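Long-range contacts in periplasmic oligopeptide-binding protein (Burkholderia pseudomallei, PDB 3ZS6), which binds oligopeptides in the periplasm and probably hands them to an ABC transporter for uptake into the cell: residues 256-261 with 405-410; 305-310 with 414-419; 301-306 with 472-477; 142-147 with 410-415; 9-14 with 24-29. One frame throughout, in Å; residues are numbered along the deposited sequence.

Contact 1 (256-261 with 405-410)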
# COMPACT_ATOMS: atom_id res chain seq x y z
N GLY A 256 3.99 -5.04 -16.70
CA GLY A 256 4.92 -4.10 -16.10
C GLY A 256 5.27 -4.50 -14.67
O GLY A 256 4.68 -5.42 -14.11
N LEU A 257 6.23 -3.80 -14.08
CA LEU A 257 6.54 -3.95 -12.66
C LEU A 257 5.94 -2.78 -11.89
O LEU A 257 5.71 -1.70 -12.45
CB LEU A 257 8.05 -4.01 -12.45
CG LEU A 257 8.81 -5.20 -13.03
CD1 LEU A 257 10.31 -4.91 -13.06
CD2 LEU A 257 8.52 -6.48 -12.25
N GLN A 258 5.68 -2.99 -10.61
CA GLN A 258 5.13 -1.93 -9.77
C GLN A 258 6.16 -1.46 -8.75
O GLN A 258 7.15 -2.15 -8.51
CB GLN A 258 3.87 -2.41 -9.06
CG GLN A 258 2.60 -2.20 -9.89
CD GLN A 258 1.46 -3.10 -9.46
OE1 GLN A 258 1.66 -4.04 -8.69
NE2 GLN A 258 0.26 -2.82 -9.96
N LEU A 259 5.93 -0.28 -8.16
CA LEU A 259 6.75 0.19 -7.05
C LEU A 259 6.18 -0.46 -5.79
O LEU A 259 5.51 0.19 -4.98
CB LEU A 259 6.72 1.72 -6.93
CG LEU A 259 7.51 2.51 -7.98
CD1 LEU A 259 7.30 4.02 -7.81
CD2 LEU A 259 9.00 2.16 -7.93
N ALA A 260 6.45 -1.75 -5.64
CA ALA A 260 5.82 -2.53 -4.58
C ALA A 260 6.68 -3.76 -4.29
O ALA A 260 7.25 -4.35 -5.21
CB ALA A 260 4.40 -2.93 -5.00
N THR A 261 6.77 -4.13 -3.02
CA THR A 261 7.65 -5.21 -2.59
C THR A 261 6.89 -6.30 -1.85
O THR A 261 6.11 -6.02 -0.94
CB THR A 261 8.78 -4.67 -1.67
OG1 THR A 261 9.49 -3.63 -2.35
CG2 THR A 261 9.76 -5.77 -1.27
N GLY A 405 3.46 -7.30 2.16
CA GLY A 405 3.74 -6.62 0.91
C GLY A 405 3.33 -5.17 1.01
O GLY A 405 2.30 -4.85 1.62
N TRP A 406 4.11 -4.28 0.41
CA TRP A 406 3.84 -2.84 0.51
C TRP A 406 3.89 -2.20 -0.87
O TRP A 406 4.84 -2.41 -1.62
CB TRP A 406 4.88 -2.20 1.43
CG TRP A 406 4.69 -0.73 1.71
CD1 TRP A 406 5.36 0.31 1.15
CD2 TRP A 406 3.78 -0.16 2.66
NE1 TRP A 406 4.92 1.50 1.68
CE2 TRP A 406 3.96 1.24 2.61
CE3 TRP A 406 2.83 -0.69 3.54
CZ2 TRP A 406 3.21 2.12 3.41
CZ3 TRP A 406 2.10 0.18 4.34
CH2 TRP A 406 2.29 1.57 4.27
N PHE A 407 2.84 -1.45 -1.20
CA PHE A 407 2.79 -0.61 -2.40
C PHE A 407 3.16 0.81 -2.02
O PHE A 407 2.63 1.35 -1.03
CB PHE A 407 1.36 -0.60 -2.98
CG PHE A 407 1.13 -1.61 -4.06
CD1 PHE A 407 0.88 -2.94 -3.74
CD2 PHE A 407 1.16 -1.24 -5.39
CE1 PHE A 407 0.67 -3.88 -4.73
CE2 PHE A 407 0.95 -2.18 -6.40
CZ PHE A 407 0.70 -3.50 -6.06
N ALA A 408 4.05 1.42 -2.78
CA ALA A 408 4.43 2.81 -2.51
C ALA A 408 3.18 3.70 -2.50
O ALA A 408 2.30 3.55 -3.35
CB ALA A 408 5.40 3.29 -3.57
N ASP A 409 3.11 4.63 -1.54
CA ASP A 409 2.01 5.60 -1.48
C ASP A 409 2.33 6.83 -2.32
O ASP A 409 1.46 7.66 -2.61
CB ASP A 409 1.74 6.04 -0.03
CG ASP A 409 1.09 4.95 0.82
OD1 ASP A 409 0.41 4.07 0.25
OD2 ASP A 409 1.27 4.98 2.05
N TYR A 410 3.61 6.94 -2.69
CA TYR A 410 4.12 8.06 -3.48
C TYR A 410 5.52 7.66 -3.92
O TYR A 410 6.11 6.75 -3.34
CB TYR A 410 4.16 9.35 -2.66
CG TYR A 410 4.80 9.20 -1.29
CD1 TYR A 410 6.17 9.35 -1.12
CD2 TYR A 410 4.03 8.90 -0.17
CE1 TYR A 410 6.76 9.22 0.14
CE2 TYR A 410 4.60 8.76 1.09
CZ TYR A 410 5.97 8.92 1.24
OH TYR A 410 6.53 8.79 2.49
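An antiparallel ladder between strands 260-266 and 401-407 joins Ala260 to Phe407 and Thr261 to Trp406 on the wall of the peptide-binding site, and it illustrates how backbone pairing can place an aromatic ring beside a ligand. Thr261 and Trp406 form the hydrogen-bonded pair. Thr261 N donates to Trp406 O at 2.9 Å, and Trp406 N returns the bond to Thr261 O at 3.0 Å. Two residues along each strand, Ala408 N donates to Leu259 O at 2.9 Å, almost straight (171°). Leu259 is the centre of an inverse gamma turn, where the chain changes direction between two strands, and its CB rests 3.9 Å from Ala408 CB.

Ala260 and Phe407 make the non-hydrogen-bonded pair, their CA atoms 4.2 Å apart and their side chains on the same face of the sheet. The methyl of Ala260 sits over the middle of the Phe407 ring, a CH-pi contact with CB 3.5 Å from the centroid and only 6° off the ring normal.

Gly405 and Phe407 make backbone hydrogen bonds with the bound peptide, which Trp406 also touches, and the Phe407 side chain packs on an acidic side chain of it. Around the ladder, Tyr475 of strand 470-480 meets the Phe407 ring, while Phe416 of helix 414-417 meets that of Trp406 on the sheet's other face.

Contact 2 (305-310 with 414-419)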
# COMPACT_ATOMS: atom_id res chain seq x y z
N GLY A 305 15.99 -6.19 -0.21
CA GLY A 305 15.60 -5.11 0.68
C GLY A 305 14.22 -4.59 0.33
O GLY A 305 13.48 -5.23 -0.44
N LEU A 306 13.85 -3.44 0.88
CA LEU A 306 12.52 -2.86 0.70
C LEU A 306 12.40 -1.98 -0.54
O LEU A 306 11.32 -1.85 -1.11
CB LEU A 306 12.10 -2.06 1.93
CG LEU A 306 11.98 -2.82 3.26
CD1 LEU A 306 11.67 -1.84 4.41
CD2 LEU A 306 10.92 -3.91 3.17
N MET A 307 13.50 -1.35 -0.95
CA MET A 307 13.47 -0.40 -2.07
C MET A 307 13.50 -1.10 -3.42
O MET A 307 14.49 -1.74 -3.78
CB MET A 307 14.66 0.58 -2.00
CG MET A 307 14.81 1.33 -0.68
SD MET A 307 13.47 2.50 -0.36
CE MET A 307 13.79 2.88 1.35
N PRO A 308 12.41 -0.98 -4.20
CA PRO A 308 12.43 -1.52 -5.56
C PRO A 308 13.39 -0.71 -6.43
O PRO A 308 13.51 0.49 -6.21
CB PRO A 308 10.99 -1.32 -6.06
CG PRO A 308 10.18 -0.90 -4.85
CD PRO A 308 11.15 -0.29 -3.88
N LYS A 309 14.08 -1.35 -7.36
CA LYS A 309 14.93 -0.60 -8.27
C LYS A 309 14.06 0.43 -8.99
O LYS A 309 12.97 0.11 -9.48
CB LYS A 309 15.61 -1.52 -9.28
CG LYS A 309 16.49 -0.80 -10.29
CD LYS A 309 16.99 -1.74 -11.38
CE LYS A 309 17.92 -2.80 -10.83
NZ LYS A 309 18.55 -3.61 -11.92
N GLY A 310 14.51 1.68 -9.04
CA GLY A 310 13.77 2.72 -9.73
C GLY A 310 13.06 3.73 -8.85
O GLY A 310 12.69 4.80 -9.32
N MET A 414 10.89 7.37 1.08
CA MET A 414 10.30 7.56 2.41
C MET A 414 9.10 6.64 2.66
O MET A 414 8.85 6.25 3.79
CB MET A 414 9.90 9.02 2.64
CG MET A 414 11.06 9.95 3.04
SD MET A 414 12.04 9.38 4.46
CE MET A 414 10.90 9.63 5.81
N THR A 415 8.35 6.30 1.62
CA THR A 415 7.17 5.46 1.81
C THR A 415 7.55 4.08 2.35
O THR A 415 6.80 3.47 3.12
CB THR A 415 6.31 5.33 0.54
OG1 THR A 415 5.15 4.54 0.82
CG2 THR A 415 7.10 4.68 -0.60
N PHE A 416 8.73 3.59 1.97
CA PHE A 416 9.17 2.27 2.42
C PHE A 416 9.76 2.35 3.83
O PHE A 416 9.68 1.38 4.61
CB PHE A 416 10.14 1.65 1.41
CG PHE A 416 9.48 1.23 0.13
CD1 PHE A 416 8.73 0.06 0.06
CD2 PHE A 416 9.56 2.03 -1.01
CE1 PHE A 416 8.10 -0.33 -1.11
CE2 PHE A 416 8.93 1.65 -2.19
CZ PHE A 416 8.20 0.48 -2.24
N PHE A 417 10.33 3.50 4.18
CA PHE A 417 10.80 3.71 5.55
C PHE A 417 9.65 3.65 6.57
O PHE A 417 9.89 3.41 7.75
CB PHE A 417 11.61 5.00 5.68
CG PHE A 417 13.07 4.87 5.25
CD1 PHE A 417 13.97 4.14 6.01
CD2 PHE A 417 13.53 5.49 4.09
CE1 PHE A 417 15.31 4.01 5.61
CE2 PHE A 417 14.86 5.38 3.69
CZ PHE A 417 15.75 4.63 4.45
N ASP A 418 8.41 3.86 6.13
CA ASP A 418 7.26 3.72 7.02
C ASP A 418 7.15 2.30 7.59
O ASP A 418 6.45 2.07 8.58
CB ASP A 418 5.95 4.09 6.31
CG ASP A 418 5.73 5.59 6.22
OD1 ASP A 418 6.28 6.33 7.07
OD2 ASP A 418 5.01 6.04 5.30
N LEU A 419 7.84 1.35 6.97
CA LEU A 419 7.81 -0.04 7.44
C LEU A 419 8.80 -0.34 8.56
O LEU A 419 8.67 -1.35 9.26
CB LEU A 419 8.11 -1.00 6.29
CG LEU A 419 7.15 -0.95 5.10
CD1 LEU A 419 7.65 -1.89 4.00
CD2 LEU A 419 5.73 -1.30 5.55
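Leu306 and Phe416 bring an irregular loop, 305-310, against the short, weakly bonded helix 414-417, their CA atoms 6.4 Å apart. Packing alone carries the contact, and the Phe416 ring is its centrepiece. The carbonyl of Leu306 lies over one face of that ring, with O 3.4 Å above the plane and displaced toward the rim; the same oxygen accepts a hydrogen bond from Thr261 OG1. Pro308 shares this face and reaches toward the phenylalanine tip to tip, its CD 3.4 Å from Phe416 CE2.

Met307 runs past Phe416 in the opposite sense. A bend at chi2 (-67°) places its sulfur obliquely to the Phe416 ring, with SD 5.0 Å from the centroid. The terminal methyl then stands over a face of the next aromatic ring, CE being 4.0 Å from the Phe417 centroid and 29° off the normal. One thioether thus bridges two successive phenylalanines. Further along, Leu306 CD2 meets Leu419 CD1 at 3.9 Å, where the two branched chains pass at a slant.

Val440 and Ala459, from helices 434-443 and 449-464, also touch Phe417, and all the touching residues are buried. The arrangement is a Met-aromatic contact combined with a CH-pi contact, set in a hydrophobic core where a loop is packed on a helix.

Contact 3 (301-306 with 472-477)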
# COMPACT_ATOMS: atom_id res chain seq x y z
N VAL A 301 10.93 -9.64 -9.94
CA VAL A 301 12.39 -9.53 -9.81
C VAL A 301 12.85 -9.80 -8.37
O VAL A 301 12.36 -9.18 -7.43
CB VAL A 301 12.86 -8.12 -10.23
CG1 VAL A 301 14.37 -7.96 -9.99
CG2 VAL A 301 12.52 -7.85 -11.69
N PRO A 302 13.81 -10.72 -8.19
CA PRO A 302 14.29 -11.00 -6.83
C PRO A 302 14.65 -9.72 -6.08
O PRO A 302 15.22 -8.79 -6.66
CB PRO A 302 15.54 -11.86 -7.07
CG PRO A 302 15.21 -12.60 -8.36
CD PRO A 302 14.49 -11.56 -9.20
N MET A 303 14.27 -9.65 -4.80
CA MET A 303 14.60 -8.50 -3.97
C MET A 303 15.17 -8.94 -2.62
O MET A 303 14.79 -9.98 -2.09
CB MET A 303 13.38 -7.59 -3.75
CG MET A 303 13.04 -6.72 -4.96
SD MET A 303 11.69 -5.54 -4.66
CE MET A 303 12.43 -4.42 -3.46
N TYR A 304 16.06 -8.12 -2.07
CA TYR A 304 16.74 -8.41 -0.81
C TYR A 304 16.49 -7.33 0.24
O TYR A 304 16.75 -7.54 1.43
CB TYR A 304 18.24 -8.59 -1.05
CG TYR A 304 18.50 -9.65 -2.09
CD1 TYR A 304 18.54 -10.99 -1.74
CD2 TYR A 304 18.63 -9.31 -3.44
CE1 TYR A 304 18.74 -11.97 -2.69
CE2 TYR A 304 18.83 -10.29 -4.39
CZ TYR A 304 18.88 -11.62 -4.01
OH TYR A 304 19.07 -12.59 -4.95
N GLY A 305 15.99 -6.19 -0.21
CA GLY A 305 15.60 -5.11 0.68
C GLY A 305 14.22 -4.59 0.33
O GLY A 305 13.48 -5.23 -0.44
N LEU A 306 13.85 -3.44 0.88
CA LEU A 306 12.52 -2.86 0.70
C LEU A 306 12.40 -1.98 -0.54
O LEU A 306 11.32 -1.85 -1.11
CB LEU A 306 12.10 -2.06 1.93
CG LEU A 306 11.98 -2.82 3.26
CD1 LEU A 306 11.67 -1.84 4.41
CD2 LEU A 306 10.92 -3.91 3.17
N LEU A 472 11.27 -10.68 -0.78
CA LEU A 472 11.31 -11.79 -1.72
C LEU A 472 11.44 -11.34 -3.17
O LEU A 472 12.33 -11.79 -3.88
CB LEU A 472 10.06 -12.68 -1.56
CG LEU A 472 9.94 -13.41 -0.22
CD1 LEU A 472 8.65 -14.22 -0.14
CD2 LEU A 472 11.17 -14.31 -0.01
N PHE A 473 10.53 -10.47 -3.62
CA PHE A 473 10.61 -9.97 -4.99
C PHE A 473 9.79 -8.71 -5.18
O PHE A 473 8.98 -8.32 -4.33
CB PHE A 473 10.17 -11.05 -5.99
CG PHE A 473 8.82 -11.63 -5.70
CD1 PHE A 473 7.67 -10.96 -6.09
CD2 PHE A 473 8.69 -12.85 -5.04
CE1 PHE A 473 6.41 -11.48 -5.82
CE2 PHE A 473 7.44 -13.39 -4.77
CZ PHE A 473 6.29 -12.69 -5.16
N GLN A 474 10.01 -8.06 -6.32
CA GLN A 474 9.24 -6.89 -6.69
C GLN A 474 7.95 -7.35 -7.35
O GLN A 474 7.98 -8.20 -8.24
CB GLN A 474 10.04 -6.02 -7.67
CG GLN A 474 9.33 -4.73 -8.08
CD GLN A 474 10.21 -3.84 -8.92
OE1 GLN A 474 11.38 -4.16 -9.17
NE2 GLN A 474 9.67 -2.71 -9.37
N TYR A 475 6.82 -6.80 -6.91
CA TYR A 475 5.52 -7.13 -7.51
C TYR A 475 5.49 -6.88 -9.01
O TYR A 475 6.05 -5.89 -9.49
CB TYR A 475 4.40 -6.30 -6.88
CG TYR A 475 3.79 -6.88 -5.62
CD1 TYR A 475 4.30 -6.56 -4.37
CD2 TYR A 475 2.69 -7.74 -5.68
CE1 TYR A 475 3.74 -7.07 -3.21
CE2 TYR A 475 2.13 -8.26 -4.53
CZ TYR A 475 2.66 -7.92 -3.29
OH TYR A 475 2.11 -8.43 -2.14
N SER A 476 4.83 -7.77 -9.73
CA SER A 476 4.51 -7.58 -11.14
C SER A 476 3.12 -6.94 -11.25
O SER A 476 2.20 -7.32 -10.52
CB SER A 476 4.54 -8.92 -11.87
OG SER A 476 3.84 -8.85 -13.10
N ALA A 477 2.97 -5.99 -12.17
CA ALA A 477 1.71 -5.27 -12.36
C ALA A 477 0.74 -6.00 -13.30
O ALA A 477 -0.37 -5.51 -13.57
CB ALA A 477 2.00 -3.87 -12.91
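Met303, Gln474 and Val301 carry most of the contact in which the short strand 301-302 pairs antiparallel with a bulged strand of the mixed sheet. Strand 470-480 carries a classic beta bulge, two residues, Leu472 and Phe473, standing against the single Tyr262 of strand 260-266.

Val301 contributes its carbonyl as well as its side chain. Gln474 N donates to Val301 O at 2.8 Å, and the donor is tilted moderately from the carbonyl plane. Phe473 CB presses on the same oxygen at 3.2 Å. Pro302, which has no N-H to give, falls in the non-hydrogen-bonded pair with Phe473, and their side chains diverge. The next bond comes from Met303 N, which donates to Leu472 O at 3.0 Å. Although nearly straight at the hydrogen (167°), it approaches from above the carbonyl plane, 56° out of it, as the chain leaves the short strand.

Gln474 sends its side chain out extended, CG anti to the backbone N (chi1 -178°), and its amide NE2 is held by Gln258 O of the neighbouring strand. Tyr475 packs against the bound peptide, so strand 470-480 links strand 301-302 to the binding site.

Met303 closes the contact by lying over the Gln474 backbone. Its CB faces Phe473 CA, its CG stands 3.6 Å from Gln474 N, and its sulfur lies against the glutamine side chain, with Met303 SD 3.5 Å from Gln474 CB.

Contact 4 (142-147 with 410-415)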
# COMPACT_ATOMS: atom_id res chain seq x y z
N VAL A 142 9.31 18.98 2.41
CA VAL A 142 8.88 17.83 1.63
C VAL A 142 8.50 18.31 0.23
O VAL A 142 7.46 18.93 0.04
CB VAL A 142 7.66 17.13 2.28
CG1 VAL A 142 7.21 15.92 1.44
CG2 VAL A 142 7.96 16.72 3.71
N SER A 143 9.35 18.00 -0.75
CA SER A 143 9.20 18.60 -2.07
C SER A 143 8.02 18.01 -2.85
O SER A 143 7.54 18.61 -3.80
CB SER A 143 10.49 18.44 -2.88
OG SER A 143 10.73 17.08 -3.19
N TYR A 144 7.59 16.82 -2.44
CA TYR A 144 6.57 16.08 -3.16
C TYR A 144 5.26 15.99 -2.37
O TYR A 144 4.41 15.14 -2.64
CB TYR A 144 7.08 14.67 -3.46
CG TYR A 144 7.67 13.97 -2.25
CD1 TYR A 144 6.86 13.25 -1.37
CD2 TYR A 144 9.04 14.04 -1.97
CE1 TYR A 144 7.39 12.62 -0.26
CE2 TYR A 144 9.58 13.41 -0.87
CZ TYR A 144 8.76 12.70 -0.01
OH TYR A 144 9.30 12.08 1.09
N PHE A 145 5.11 16.87 -1.38
CA PHE A 145 3.97 16.75 -0.48
C PHE A 145 2.62 16.56 -1.17
O PHE A 145 1.78 15.81 -0.68
CB PHE A 145 3.91 17.91 0.52
CG PHE A 145 2.84 17.72 1.56
CD1 PHE A 145 2.96 16.73 2.52
CD2 PHE A 145 1.68 18.49 1.54
CE1 PHE A 145 1.97 16.52 3.47
CE2 PHE A 145 0.68 18.29 2.48
CZ PHE A 145 0.82 17.29 3.45
N PRO A 146 2.40 17.22 -2.32
CA PRO A 146 1.08 17.04 -2.92
C PRO A 146 0.74 15.58 -3.28
O PRO A 146 -0.44 15.24 -3.26
CB PRO A 146 1.13 17.94 -4.17
CG PRO A 146 2.11 19.03 -3.79
CD PRO A 146 3.17 18.31 -2.96
N GLU A 147 1.74 14.76 -3.60
CA GLU A 147 1.50 13.34 -3.88
C GLU A 147 0.78 12.63 -2.73
O GLU A 147 -0.10 11.80 -2.96
CB GLU A 147 2.81 12.59 -4.15
CG GLU A 147 3.35 12.76 -5.55
CD GLU A 147 4.61 11.94 -5.80
OE1 GLU A 147 4.51 10.70 -5.92
OE2 GLU A 147 5.69 12.55 -5.88
N TYR A 410 3.61 6.94 -2.69
CA TYR A 410 4.12 8.06 -3.48
C TYR A 410 5.52 7.66 -3.92
O TYR A 410 6.11 6.75 -3.34
CB TYR A 410 4.16 9.35 -2.66
CG TYR A 410 4.80 9.20 -1.29
CD1 TYR A 410 6.17 9.35 -1.12
CD2 TYR A 410 4.03 8.90 -0.17
CE1 TYR A 410 6.76 9.22 0.14
CE2 TYR A 410 4.60 8.76 1.09
CZ TYR A 410 5.97 8.92 1.24
OH TYR A 410 6.53 8.79 2.49
N ASN A 411 6.04 8.33 -4.93
CA ASN A 411 7.30 7.89 -5.53
C ASN A 411 8.50 8.51 -4.84
O ASN A 411 9.17 9.37 -5.39
CB ASN A 411 7.33 8.17 -7.03
CG ASN A 411 8.54 7.54 -7.72
OD1 ASN A 411 9.46 7.04 -7.06
ND2 ASN A 411 8.55 7.58 -9.04
N ASP A 412 8.75 8.06 -3.62
CA ASP A 412 9.95 8.43 -2.90
C ASP A 412 10.27 7.37 -1.86
O ASP A 412 9.36 6.73 -1.30
CB ASP A 412 9.81 9.79 -2.22
CG ASP A 412 11.07 10.20 -1.48
OD1 ASP A 412 12.05 10.57 -2.16
OD2 ASP A 412 11.09 10.13 -0.23
N ALA A 413 11.56 7.17 -1.59
CA ALA A 413 11.99 6.11 -0.69
C ALA A 413 11.34 6.18 0.69
O ALA A 413 11.24 5.17 1.38
CB ALA A 413 13.52 6.12 -0.56
N MET A 414 10.89 7.37 1.08
CA MET A 414 10.30 7.56 2.41
C MET A 414 9.10 6.64 2.66
O MET A 414 8.85 6.25 3.79
CB MET A 414 9.90 9.02 2.64
CG MET A 414 11.06 9.95 3.04
SD MET A 414 12.04 9.38 4.46
CE MET A 414 10.90 9.63 5.81
N THR A 415 8.35 6.30 1.62
CA THR A 415 7.17 5.46 1.81
C THR A 415 7.55 4.08 2.35
O THR A 415 6.80 3.47 3.12
CB THR A 415 6.31 5.33 0.54
OG1 THR A 415 5.15 4.54 0.82
CG2 THR A 415 7.10 4.68 -0.60
O HOH W 1 7.99 11.82 -6.25
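Tyr144 and Glu147 make the first shell, the tyrosine against Tyr410 and Asp412, the glutamate against the backbone of Asn411. Asn411 N donates to Glu147 OE1 at 3.0 Å in an almost straight bond (175°) that meets the carboxylate on its syn side, tilted somewhat out of its plane. The chain of this glutamate passes Tyr410 at about a right angle, with Glu147 CB 3.8 Å from Tyr410 CB.

The rings of Tyr144 and Tyr410 lie at 23° to each other and are displaced laterally, so that little of one covers the other; their centroids are 5.2 Å apart and CE1 meets CE1. Both have CG in the crowded position between backbone N and carbonyl carbon (chi1 49° for Tyr144). Asp412 CB sits 3.8 Å above one face of the Tyr144 ring, toward the rim, while Val142 CG1 occupies the opposite face over the centre. Tyr144 OH comes within 3.0 Å of Asp412 OD2 and also touches Met414 CG.

Asp412 belongs to a helix-capping arrangement: its OD2 accepts from Met414 N at 3.1 Å, the donor standing above the carboxylate plane, at the turn into helix 414-417. Segment 142-147, packed on strands 48-60 and 63-68, probably belongs to the extra domain of OppA-type proteins, which the contact would join to the lobe carrying that helix.

Further out, Arg452 of helix 449-464 forms a salt bridge with Asp412 OD2 and touches Tyr144. Asn411 OD1 accepts from Lys312 N, and Thr415 CB lies over a face of Tyr410.

Contact 5 (9-14 with 24-29)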
# COMPACT_ATOMS: atom_id res chain seq x y z
N ARG A 9 -14.75 -4.54 -11.54
CA ARG A 9 -13.34 -4.74 -11.19
C ARG A 9 -13.21 -5.77 -10.07
O ARG A 9 -13.99 -5.74 -9.11
CB ARG A 9 -12.71 -3.41 -10.72
CG ARG A 9 -12.90 -2.23 -11.68
CD ARG A 9 -12.47 -0.90 -11.03
NE ARG A 9 -11.04 -0.89 -10.68
CZ ARG A 9 -10.27 0.19 -10.71
NH1 ARG A 9 -10.78 1.37 -11.06
NH2 ARG A 9 -8.98 0.10 -10.39
N GLN A 10 -12.24 -6.66 -10.18
CA GLN A 10 -12.02 -7.68 -9.15
C GLN A 10 -10.95 -7.20 -8.16
O GLN A 10 -9.88 -6.74 -8.56
CB GLN A 10 -11.60 -9.02 -9.76
CG GLN A 10 -11.24 -10.11 -8.72
CD GLN A 10 -9.76 -10.54 -8.76
OE1 GLN A 10 -9.12 -10.51 -9.81
NE2 GLN A 10 -9.25 -10.97 -7.62
N VAL A 11 -11.26 -7.31 -6.87
CA VAL A 11 -10.26 -7.02 -5.82
C VAL A 11 -9.91 -8.29 -5.04
O VAL A 11 -10.72 -9.23 -4.96
CB VAL A 11 -10.71 -5.87 -4.90
CG1 VAL A 11 -10.69 -4.53 -5.66
CG2 VAL A 11 -12.10 -6.15 -4.32
N PRO A 12 -8.70 -8.34 -4.46
CA PRO A 12 -8.17 -9.60 -3.89
C PRO A 12 -8.80 -10.03 -2.57
O PRO A 12 -8.58 -11.15 -2.13
CB PRO A 12 -6.68 -9.29 -3.70
CG PRO A 12 -6.64 -7.79 -3.48
CD PRO A 12 -7.71 -7.24 -4.40
N ALA A 13 -9.59 -9.15 -1.94
CA ALA A 13 -10.19 -9.47 -0.65
C ALA A 13 -11.27 -8.45 -0.28
O ALA A 13 -11.37 -7.40 -0.92
CB ALA A 13 -9.12 -9.52 0.44
N GLU A 14 -12.07 -8.76 0.73
CA GLU A 14 -13.05 -7.81 1.27
C GLU A 14 -12.31 -6.61 1.85
O GLU A 14 -11.33 -6.77 2.59
CB GLU A 14 -13.90 -8.46 2.36
CG GLU A 14 -14.79 -7.49 3.16
CD GLU A 14 -15.91 -6.88 2.32
OE1 GLU A 14 -16.16 -7.35 1.19
OE2 GLU A 14 -16.54 -5.92 2.80
N GLU A 24 -6.29 1.14 4.92
CA GLU A 24 -4.88 0.76 4.99
C GLU A 24 -4.36 0.10 3.72
O GLU A 24 -3.15 0.08 3.47
CB GLU A 24 -4.64 -0.27 6.10
CG GLU A 24 -4.90 0.17 7.51
CD GLU A 24 -4.57 -0.94 8.49
OE1 GLU A 24 -3.37 -1.31 8.58
OE2 GLU A 24 -5.50 -1.43 9.15
N SER A 25 -5.26 -0.52 2.95
CA SER A 25 -4.84 -1.45 1.90
C SER A 25 -4.95 -0.90 0.48
O SER A 25 -5.62 0.12 0.24
CB SER A 25 -5.65 -2.74 1.98
OG SER A 25 -6.97 -2.53 1.49
N TRP A 26 -4.32 -1.60 -0.45
CA TRP A 26 -4.49 -1.33 -1.87
C TRP A 26 -5.99 -1.32 -2.22
O TRP A 26 -6.47 -0.43 -2.92
CB TRP A 26 -3.78 -2.40 -2.72
CG TRP A 26 -3.95 -2.19 -4.21
CD1 TRP A 26 -3.16 -1.43 -5.03
CD2 TRP A 26 -4.99 -2.73 -5.05
NE1 TRP A 26 -3.64 -1.47 -6.32
CE2 TRP A 26 -4.76 -2.26 -6.36
CE3 TRP A 26 -6.10 -3.56 -4.82
CZ2 TRP A 26 -5.59 -2.59 -7.44
CZ3 TRP A 26 -6.91 -3.90 -5.90
CH2 TRP A 26 -6.65 -3.41 -7.19
N THR A 27 -6.72 -2.30 -1.71
CA THR A 27 -8.14 -2.39 -2.00
C THR A 27 -8.91 -1.20 -1.41
O THR A 27 -9.75 -0.61 -2.08
CB THR A 27 -8.76 -3.71 -1.48
OG1 THR A 27 -8.22 -4.83 -2.21
CG2 THR A 27 -10.29 -3.68 -1.66
N GLY A 28 -8.60 -0.85 -0.17
CA GLY A 28 -9.26 0.27 0.48
C GLY A 28 -9.02 1.59 -0.24
O GLY A 28 -9.93 2.42 -0.38
N ASN A 29 -7.79 1.81 -0.69
CA ASN A 29 -7.48 3.02 -1.44
C ASN A 29 -8.14 3.07 -2.82
O ASN A 29 -8.65 4.11 -3.22
CB ASN A 29 -5.96 3.22 -1.57
CG ASN A 29 -5.35 3.80 -0.32
OD1 ASN A 29 -5.19 5.02 -0.21
ND2 ASN A 29 -4.99 2.93 0.62
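Trp26 presents its indole to Val11 and Pro12, both of which come to the CZ3 corner obliquely: Val11 CG1 at 3.8 Å from Trp26 CZ3, and Pro12 CD at 3.7 Å from the same atom. At the indole edge, in its plane, stands OG1 of the following residue, Thr27. Beyond the two segments, Phe407 meets the ring, and an acidic side chain of the bound peptide packs on it. CG is anti to the backbone N (chi1 178°), and the ring beyond it reaches Val11 and Pro12.

Thr27 meets both Val11 and Pro12. Its OG1 lies 3.3 Å from Pro12 CD, the two side chains running antiparallel past one another, and its CG2 is 3.9 Å from Val11 CB.

The helix bearing these residues begins at Ser25, whose OG takes the N-H of Gly28 at 2.9 Å. Asn29 binds Ser25 O twice, through its backbone N and, from above the carbonyl plane, through ND2 at 2.9 Å. Glu24 and Trp26 also make backbone hydrogen bonds to the peptide. The arrangement is an N-capped helix packed on strand 6-11 of a mixed sheet, with its start forming part of a peptide-binding site.

Overall arrangement
Contact 5 comes first along the chain, closing before the others open; its centre is about 14 Å from that of contact 1, with nearest atoms about 4 Å apart, and about 20 Å or more from the rest. Contact 1 is nested within the loop closed by contact 4 and crosses contacts 2 and 3, which share Gly305 and Leu306. Contacts 1 and 3 lie about 9 Å apart, centre to centre, on one mixed sheet joined through strand 470-480; contacts 2 and 4 both use helix 414-417. Contacts 1 and 5, and contact 3 through Tyr475, approach the bound peptide from different parts of the fold, consistent with the family's two-lobed architecture, which holds ligand between lobes.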